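Local coordinates for kinetochore-associated protein NSL1 homolog (Homo sapiens, PDB 5LSI) that forms part of the MIS12 complex, which is required for kinetochore formation and for normal chromosome alignment and segregation during mitosis, at residues 60-65 / 70-75. Residues are numbered along the deposited sequence; the frame is centred on the assembly and turned at random.
Sequences AVQENI and QAWQEA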
loop_
_atom_site.group_PDB
_atom_site.type_symbol
_atom_site.label_atom_id
_atom_site.label_comp_id
_atom_site.label_asym_id
_atom_site.label_seq_id
_atom_site.Cartn_x
_atom_site.Cartn_y
_atom_site.Cartn_z
ATOM N N ALA B 60 5.695 -1.327 3.173
ATOM C CA ALA B 60 5.661 -1.732 1.772
ATOM C C ALA B 60 5.277 -0.566 0.873
ATOM O O ALA B 60 5.815 -0.423 -0.232
ATOM C CB ALA B 60 4.691 -2.897 1.580
ATOM N N VAL B 61 4.348 0.279 1.325
ATOM C CA VAL B 61 3.965 1.444 0.535
ATOM C C VAL B 61 5.099 2.461 0.514
ATOM O O VAL B 61 5.494 2.955 -0.548
ATOM C CB VAL B 61 2.664 2.065 1.079
ATOM C CG1 VAL B 61 2.365 3.380 0.374
ATOM C CG2 VAL B 61 1.503 1.106 0.904
ATOM N N GLN B 62 5.651 2.773 1.690
ATOM C CA GLN B 62 6.662 3.823 1.787
ATOM C C GLN B 62 7.928 3.463 1.016
ATOM O O GLN B 62 8.534 4.327 0.370
ATOM C CB GLN B 62 6.985 4.097 3.254
ATOM C CG GLN B 62 5.860 4.783 4.008
ATOM C CD GLN B 62 6.068 4.757 5.508
ATOM O OE1 GLN B 62 7.107 4.308 5.992
ATOM N NE2 GLN B 62 5.081 5.238 6.252
ATOM N N GLU B 63 8.353 2.199 1.073
ATOM C CA GLU B 63 9.567 1.813 0.362
ATOM C C GLU B 63 9.362 1.720 -1.144
ATOM O O GLU B 63 10.347 1.578 -1.877
ATOM C CB GLU B 63 10.095 0.479 0.892
ATOM C CG GLU B 63 10.331 0.458 2.390
ATOM C CD GLU B 63 11.693 -0.079 2.759
ATOM O OE1 GLU B 63 12.692 0.401 2.181
ATOM O OE2 GLU B 63 11.763 -0.983 3.620
ATOM N N ASN B 64 8.121 1.807 -1.623
ATOM C CA ASN B 64 7.821 1.706 -3.045
ATOM C C ASN B 64 7.352 3.026 -3.645
ATOM O O ASN B 64 6.788 3.040 -4.743
ATOM C CB ASN B 64 6.779 0.616 -3.287
ATOM C CG ASN B 64 7.388 -0.761 -3.303
ATOM O OD1 ASN B 64 7.974 -1.174 -4.303
ATOM N ND2 ASN B 64 7.267 -1.479 -2.193
ATOM N N ILE B 65 7.570 4.139 -2.945
ATOM C CA ILE B 65 7.309 5.460 -3.495
ATOM C C ILE B 65 8.557 6.307 -3.303
ATOM O O ILE B 65 9.426 6.004 -2.483
ATOM C CB ILE B 65 6.085 6.161 -2.854
ATOM C CG1 ILE B 65 6.415 6.654 -1.444
ATOM C CG2 ILE B 65 4.881 5.238 -2.813
ATOM C CD1 ILE B 65 5.230 7.275 -0.726
ATOM N N GLN B 70 13.172 11.494 -4.005
ATOM C CA GLN B 70 13.963 11.042 -2.870
ATOM C C GLN B 70 13.268 9.887 -2.162
ATOM O O GLN B 70 12.058 9.684 -2.289
ATOM C CB GLN B 70 14.193 12.180 -1.872
ATOM C CG GLN B 70 14.570 13.510 -2.499
ATOM C CD GLN B 70 14.740 14.605 -1.461
ATOM O OE1 GLN B 70 14.986 14.329 -0.286
ATOM N NE2 GLN B 70 14.595 15.855 -1.886
ATOM N N ALA B 71 14.051 9.136 -1.394
ATOM C CA ALA B 71 13.485 8.093 -0.558
ATOM C C ALA B 71 12.616 8.706 0.537
ATOM O O ALA B 71 12.764 9.873 0.909
ATOM C CB ALA B 71 14.588 7.239 0.061
ATOM N N TRP B 72 11.697 7.890 1.056
ATOM C CA TRP B 72 10.729 8.373 2.038
ATOM C C TRP B 72 11.420 8.889 3.294
ATOM O O TRP B 72 11.156 10.008 3.749
ATOM C CB TRP B 72 9.748 7.252 2.382
ATOM C CG TRP B 72 8.827 7.547 3.531
ATOM C CD1 TRP B 72 9.091 7.381 4.861
ATOM C CD2 TRP B 72 7.481 8.026 3.447
ATOM N NE1 TRP B 72 7.996 7.742 5.609
ATOM C CE2 TRP B 72 6.994 8.138 4.764
ATOM C CE3 TRP B 72 6.642 8.373 2.387
ATOM C CZ2 TRP B 72 5.709 8.586 5.046
ATOM C CZ3 TRP B 72 5.367 8.817 2.671
ATOM C CH2 TRP B 72 4.912 8.920 3.989
ATOM N N GLN B 73 12.312 8.081 3.873
ATOM C CA GLN B 73 12.924 8.431 5.148
ATOM C C GLN B 73 13.849 9.636 5.046
ATOM O O GLN B 73 14.145 10.260 6.071
ATOM C CB GLN B 73 13.696 7.234 5.707
ATOM C CG GLN B 73 14.774 6.687 4.776
ATOM C CD GLN B 73 14.229 5.733 3.726
ATOM O OE1 GLN B 73 13.044 5.769 3.387
ATOM N NE2 GLN B 73 15.096 4.871 3.205
ATOM N N GLU B 74 14.308 9.981 3.845
ATOM C CA GLU B 74 15.222 11.098 3.665
ATOM C C GLU B 74 14.532 12.358 3.157
ATOM O O GLU B 74 15.208 13.365 2.924
ATOM C CB GLU B 74 16.351 10.705 2.706
ATOM C CG GLU B 74 15.930 10.570 1.253
ATOM C CD GLU B 74 17.079 10.147 0.355
ATOM O OE1 GLU B 74 16.821 9.505 -0.687
ATOM O OE2 GLU B 74 18.243 10.450 0.693
ATOM N N ALA B 75 13.214 12.334 2.988
ATOM C CA ALA B 75 12.458 13.481 2.509
ATOM C C ALA B 75 11.619 14.066 3.643
ATOM O O ALA B 75 11.637 13.586 4.780
ATOM C CB ALA B 75 11.582 13.087 1.319
HETATM O O HOH W 1 10.987 5.425 -0.373
#
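Gln62 and Trp72 stack where the helical hairpin of this NSL1 fragment, helices 20-35 and 46-62, gives way to the C-terminal end of the fragment: the chain leaves helix 46-62, runs through strand 65-67 and folds back, so that the indole lies against Gln62, in the last part of helix 46-62. Ahead of the stack, Val61 packs on Leu27 of helix 20-35. Gln62 CG sits over the face of the indole, 3.7 Å from the centroid of its six-membered ring, a CH-pi contact. Because the Gln62 side chain is extended beyond CG, its amide continues over the same face, its plane 7° from that of the ring, with CD 3.6 Å from Trp72 NE1. A type I beta turn runs from Gln62 to Ile65. From this turn Asn64 ND2 reaches back to donate to Ala60 O at 2.7 Å, nearly straight at 172°; Asn64 also hydrogen-bonds to the chain of another protein, so this side of the turn meets that chain. Ile65 CD1 then reaches the indole obliquely, 3.6 Å from Trp72 CE3. On the Trp72 side, CG stands anti to the backbone N (chi1 171°), which turns one face of the ring to Gln62 and brings CE3 to Ile65; Val23, Thr24 and Ile67 also touch it, and Lys20 makes a cation-pi contact. With an alanine at Trp72, the Gln62 amide would probably lose its stacking surface and Ile65 CD1 its aromatic neighbour. The backbones are joined through one water, which donates to Gln62 O at 2.8 Å and Ile65 O at 2.7 Å and accepts from Trp72 N at 2.9 Å.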